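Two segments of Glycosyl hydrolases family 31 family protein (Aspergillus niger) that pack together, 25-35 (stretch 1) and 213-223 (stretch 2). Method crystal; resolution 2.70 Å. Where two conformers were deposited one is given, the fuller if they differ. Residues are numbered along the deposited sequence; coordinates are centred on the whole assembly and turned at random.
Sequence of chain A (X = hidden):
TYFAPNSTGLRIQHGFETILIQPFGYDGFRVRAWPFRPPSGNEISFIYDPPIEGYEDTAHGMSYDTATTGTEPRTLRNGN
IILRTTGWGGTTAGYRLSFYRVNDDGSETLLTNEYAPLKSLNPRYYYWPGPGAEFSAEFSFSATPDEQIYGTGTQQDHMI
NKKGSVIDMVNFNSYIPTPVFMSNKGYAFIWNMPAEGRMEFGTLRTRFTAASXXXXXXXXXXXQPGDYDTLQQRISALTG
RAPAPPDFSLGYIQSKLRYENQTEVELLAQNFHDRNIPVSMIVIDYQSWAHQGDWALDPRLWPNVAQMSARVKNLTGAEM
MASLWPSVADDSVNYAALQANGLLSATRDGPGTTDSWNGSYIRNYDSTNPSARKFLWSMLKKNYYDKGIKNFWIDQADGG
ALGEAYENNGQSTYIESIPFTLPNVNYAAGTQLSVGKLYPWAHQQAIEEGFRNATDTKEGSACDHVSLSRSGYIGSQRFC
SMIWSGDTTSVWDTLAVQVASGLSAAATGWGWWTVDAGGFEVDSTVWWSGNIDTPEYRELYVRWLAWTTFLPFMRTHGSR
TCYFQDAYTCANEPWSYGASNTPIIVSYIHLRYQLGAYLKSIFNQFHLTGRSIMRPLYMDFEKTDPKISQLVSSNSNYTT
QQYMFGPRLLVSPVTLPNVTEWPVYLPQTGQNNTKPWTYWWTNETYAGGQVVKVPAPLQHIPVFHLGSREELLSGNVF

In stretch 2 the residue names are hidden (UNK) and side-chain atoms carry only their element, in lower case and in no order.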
# COMPACT_ATOMS: atom_id res chain seq x y z
N GLY A 25 4.56 -5.86 -38.04
CA GLY A 25 4.17 -5.03 -39.16
C GLY A 25 5.37 -4.55 -39.97
O GLY A 25 6.51 -4.98 -39.79
N TYR A 26 5.08 -3.64 -40.89
CA TYR A 26 6.11 -3.05 -41.73
C TYR A 26 6.97 -2.10 -40.90
O TYR A 26 6.45 -1.17 -40.28
CB TYR A 26 5.49 -2.31 -42.91
CG TYR A 26 4.88 -3.22 -43.96
CD1 TYR A 26 5.56 -4.34 -44.42
CD2 TYR A 26 3.64 -2.94 -44.51
CE1 TYR A 26 5.01 -5.17 -45.38
CE2 TYR A 26 3.08 -3.76 -45.47
CZ TYR A 26 3.77 -4.87 -45.90
OH TYR A 26 3.22 -5.69 -46.86
N ASP A 27 8.28 -2.34 -40.90
CA ASP A 27 9.26 -1.44 -40.27
C ASP A 27 8.95 -1.21 -38.80
O ASP A 27 9.11 -0.10 -38.29
CB ASP A 27 9.33 -0.11 -41.02
CG ASP A 27 9.19 -0.26 -42.52
OD1 ASP A 27 10.10 -0.86 -43.15
OD2 ASP A 27 8.19 0.22 -43.08
N GLY A 28 8.53 -2.25 -38.10
CA GLY A 28 8.13 -2.11 -36.71
C GLY A 28 8.64 -3.24 -35.84
O GLY A 28 8.84 -4.37 -36.30
N PHE A 29 8.87 -2.91 -34.57
CA PHE A 29 9.20 -3.89 -33.54
C PHE A 29 8.22 -3.75 -32.38
O PHE A 29 7.80 -2.64 -32.05
CB PHE A 29 10.63 -3.71 -33.03
CG PHE A 29 11.67 -4.36 -33.90
CD1 PHE A 29 11.65 -5.72 -34.12
CD2 PHE A 29 12.67 -3.60 -34.49
CE1 PHE A 29 12.60 -6.33 -34.92
CE2 PHE A 29 13.63 -4.20 -35.29
CZ PHE A 29 13.59 -5.57 -35.50
N ARG A 30 7.86 -4.88 -31.78
CA ARG A 30 7.02 -4.90 -30.59
C ARG A 30 7.84 -5.44 -29.42
O ARG A 30 8.45 -6.51 -29.53
CB ARG A 30 5.78 -5.76 -30.80
CG ARG A 30 4.84 -5.77 -29.60
CD ARG A 30 3.69 -6.74 -29.79
NE ARG A 30 2.66 -6.53 -28.78
CZ ARG A 30 1.62 -7.33 -28.59
NH1 ARG A 30 1.48 -8.42 -29.34
NH2 ARG A 30 0.73 -7.06 -27.65
N VAL A 31 7.86 -4.70 -28.32
CA VAL A 31 8.66 -5.04 -27.15
C VAL A 31 7.72 -5.25 -25.97
O VAL A 31 6.85 -4.42 -25.69
CB VAL A 31 9.69 -3.94 -26.83
CG1 VAL A 31 10.43 -4.27 -25.54
CG2 VAL A 31 10.67 -3.79 -27.98
N ARG A 32 7.90 -6.38 -25.28
CA ARG A 32 7.16 -6.69 -24.06
C ARG A 32 8.13 -7.16 -22.99
O ARG A 32 9.06 -7.93 -23.28
CB ARG A 32 6.08 -7.75 -24.32
CG ARG A 32 4.81 -7.18 -24.91
CD ARG A 32 3.77 -8.25 -25.21
NE ARG A 32 4.16 -9.08 -26.34
CZ ARG A 32 3.37 -10.00 -26.89
NH1 ARG A 32 2.15 -10.20 -26.42
NH2 ARG A 32 3.81 -10.72 -27.92
N ALA A 33 7.92 -6.70 -21.76
CA ALA A 33 8.81 -7.02 -20.65
C ALA A 33 8.00 -7.22 -19.38
O ALA A 33 7.00 -6.53 -19.16
CB ALA A 33 9.85 -5.91 -20.44
N TRP A 34 8.44 -8.16 -18.55
CA TRP A 34 7.76 -8.46 -17.29
C TRP A 34 8.74 -9.03 -16.28
O TRP A 34 9.63 -9.82 -16.67
CB TRP A 34 6.60 -9.44 -17.50
CG TRP A 34 7.01 -10.78 -18.04
CD1 TRP A 34 7.39 -11.87 -17.31
CD2 TRP A 34 7.07 -11.18 -19.41
NE1 TRP A 34 7.68 -12.92 -18.15
CE2 TRP A 34 7.50 -12.52 -19.45
CE3 TRP A 34 6.81 -10.52 -20.62
CZ2 TRP A 34 7.66 -13.22 -20.64
CZ3 TRP A 34 6.98 -11.22 -21.81
CH2 TRP A 34 7.40 -12.56 -21.80
N PRO A 35 8.63 -8.66 -15.00
CA PRO A 35 9.48 -9.28 -13.97
C PRO A 35 8.81 -10.45 -13.26
O PRO A 35 7.64 -10.36 -12.86
CB PRO A 35 9.74 -8.12 -13.01
CG PRO A 35 8.50 -7.28 -13.10
CD PRO A 35 7.96 -7.45 -14.51
N UNK A 213 0.39 -2.56 -13.22
CA UNK A 213 0.30 -3.42 -14.39
C UNK A 213 0.99 -4.74 -14.08
O UNK A 213 1.70 -4.88 -13.08
o UNK A 213 0.72 -3.59 -16.77
c UNK A 213 2.41 -2.55 -15.42
c UNK A 213 0.92 -2.76 -15.62
N UNK A 214 0.76 -5.72 -14.96
CA UNK A 214 1.46 -6.99 -14.91
C UNK A 214 2.35 -7.22 -16.12
O UNK A 214 2.98 -8.28 -16.22
c UNK A 214 -0.51 -7.90 -13.64
c UNK A 214 0.46 -8.15 -14.79
o UNK A 214 -0.28 -8.27 -16.01
N UNK A 215 2.44 -6.24 -17.03
CA UNK A 215 3.17 -6.40 -18.28
C UNK A 215 3.34 -5.06 -18.98
O UNK A 215 2.37 -4.30 -19.12
c UNK A 215 4.39 -7.98 -20.67
c UNK A 215 2.06 -8.32 -21.50
c UNK A 215 2.45 -7.38 -19.20
c UNK A 215 2.97 -7.46 -20.64
N UNK A 216 4.56 -4.75 -19.41
CA UNK A 216 4.85 -3.55 -20.19
C UNK A 216 4.86 -3.93 -21.66
O UNK A 216 5.36 -5.00 -22.04
c UNK A 216 6.20 -2.93 -19.76
c UNK A 216 6.20 -2.66 -18.27
c UNK A 216 6.45 -1.64 -20.53
N UNK A 217 4.31 -3.06 -22.50
CA UNK A 217 4.12 -3.37 -23.92
C UNK A 217 4.17 -2.08 -24.72
O UNK A 217 3.38 -1.16 -24.47
o UNK A 217 1.48 -5.08 -25.86
c UNK A 217 2.78 -4.09 -24.13
o UNK A 217 3.53 -4.47 -26.37
c UNK A 217 2.58 -4.58 -25.56
N UNK A 218 5.09 -2.01 -25.68
CA UNK A 218 5.14 -0.86 -26.58
C UNK A 218 5.58 -1.32 -27.97
O UNK A 218 6.16 -2.39 -28.14
c UNK A 218 8.09 -0.55 -24.76
c UNK A 218 9.44 -0.85 -24.66
c UNK A 218 9.73 -0.26 -26.96
c UNK A 218 10.25 -0.71 -25.76
c UNK A 218 7.54 -0.11 -25.95
c UNK A 218 8.38 0.04 -27.05
c UNK A 218 6.07 0.24 -26.05
o UNK A 218 11.59 -1.01 -25.67
N UNK A 219 5.30 -0.47 -28.96
CA UNK A 219 5.62 -0.72 -30.36
C UNK A 219 6.29 0.52 -30.93
O UNK A 219 5.84 1.64 -30.68
c UNK A 219 4.72 -1.33 -32.64
c UNK A 219 3.65 -2.29 -30.60
c UNK A 219 4.36 -1.08 -31.18
N UNK A 220 7.37 0.32 -31.68
CA UNK A 220 8.08 1.40 -32.34
C UNK A 220 8.15 1.09 -33.83
O UNK A 220 8.49 -0.03 -34.22
c UNK A 220 10.31 0.34 -31.79
c UNK A 220 11.52 3.16 -31.80
c UNK A 220 9.49 1.62 -31.74
c UNK A 220 10.21 2.76 -32.45
N UNK A 221 7.82 2.08 -34.66
CA UNK A 221 7.81 1.93 -36.11
C UNK A 221 8.58 3.10 -36.72
O UNK A 221 8.43 4.24 -36.28
c UNK A 221 6.37 1.86 -36.66
c UNK A 221 5.56 3.06 -36.21
c UNK A 221 6.39 1.75 -38.17
N UNK A 222 9.40 2.80 -37.72
CA UNK A 222 10.26 3.79 -38.36
C UNK A 222 9.75 4.15 -39.75
O UNK A 222 9.12 3.34 -40.43
c UNK A 222 11.70 3.27 -38.47
N UNK A 223 10.04 5.38 -40.16
CA UNK A 223 9.74 5.85 -41.51
C UNK A 223 10.80 6.85 -41.92
O UNK A 223 11.46 7.48 -41.08
c UNK A 223 8.34 6.47 -41.60

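Position 213 carries one carbon bearing an oxygen and a carbon, and touches nothing on stretch 1. A branched three-atom side chain with one hydroxyl is threonine, Thr213.

Position 214 has the same set: a carbon bearing one oxygen and one carbon. The side chain points away from stretch 1. It is Thr214.

Position 215 has four carbons, forked at the second. One terminal carbon lies 3.5 Å from CE3 of Trp34. The fork marks leucine, Leu215. Its CD1 also comes within 3.3 Å of Ala33 O. The hydroxyl OG1 of Thr213 donates a hydrogen bond to the backbone O of Leu215, at 3.0 Å.

Position 216 has three carbons, forked at the first. The backbone N of 216 donates to Ala33 O at 3.0 Å, and the O of 216 accepts from Ala33 N at 3.1 Å. This is Val216.

Position 217 has two carbons, the second carrying two oxygens. One oxygen lies 2.8 Å from NH2 of Arg30. A short carboxylate is aspartate, Asp217. The 2.8 Å contact of Arg30 NH2 is with OD2 and forms a salt bridge. Arg30 NE donates to Asp217 OD1 at 3.3 Å, so two nitrogens of the guanidinium meet the two carboxylate oxygens.

Position 218 has one carbon, then a six-carbon ring bearing one oxygen. CB of Val31 sits over the ring face. A hydroxylated ring is tyrosine, Tyr218. Val31 CB is 3.4 Å from Tyr218 CZ and 3.8 Å from the centroid of the Tyr218 ring, a CH-pi contact over the ring face.

Position 219 has three carbons, forked at the first. One tip lies 3.8 Å from Arg30 CG. This is Val219, and that tip is CG2.

Position 220 has four carbons, forked at the first, with one arm two carbons long. The short arm ends 4.2 Å from Phe29 CB. This is isoleucine, Ile220, and the short arm is CG2.

Position 221 has three carbons, forked at the first. One tip lies 3.6 Å from Tyr26 O. This is Val221, deposited in two conformers, and that tip is CG2.

Position 222 has a single carbon. The backbone N of 222 donates to Asp27 O at 3.0 Å. It is Ala222.

Position 223 also has one carbon and makes no contact. It is Ala223.

The contact is an antiparallel strand pair. Backbone hydrogen bonds run in both directions at Phe29 with Ile220, Val31 with Tyr218, and Ala33 with Val216. Side chains alternate between the two faces. One face holds Val31 against the tyrosine ring. The other holds the Arg30 and Asp217 salt bridge, whose charges are paired in a buried setting.

Stretch 2 (213-223) TTLVDYVIVAA
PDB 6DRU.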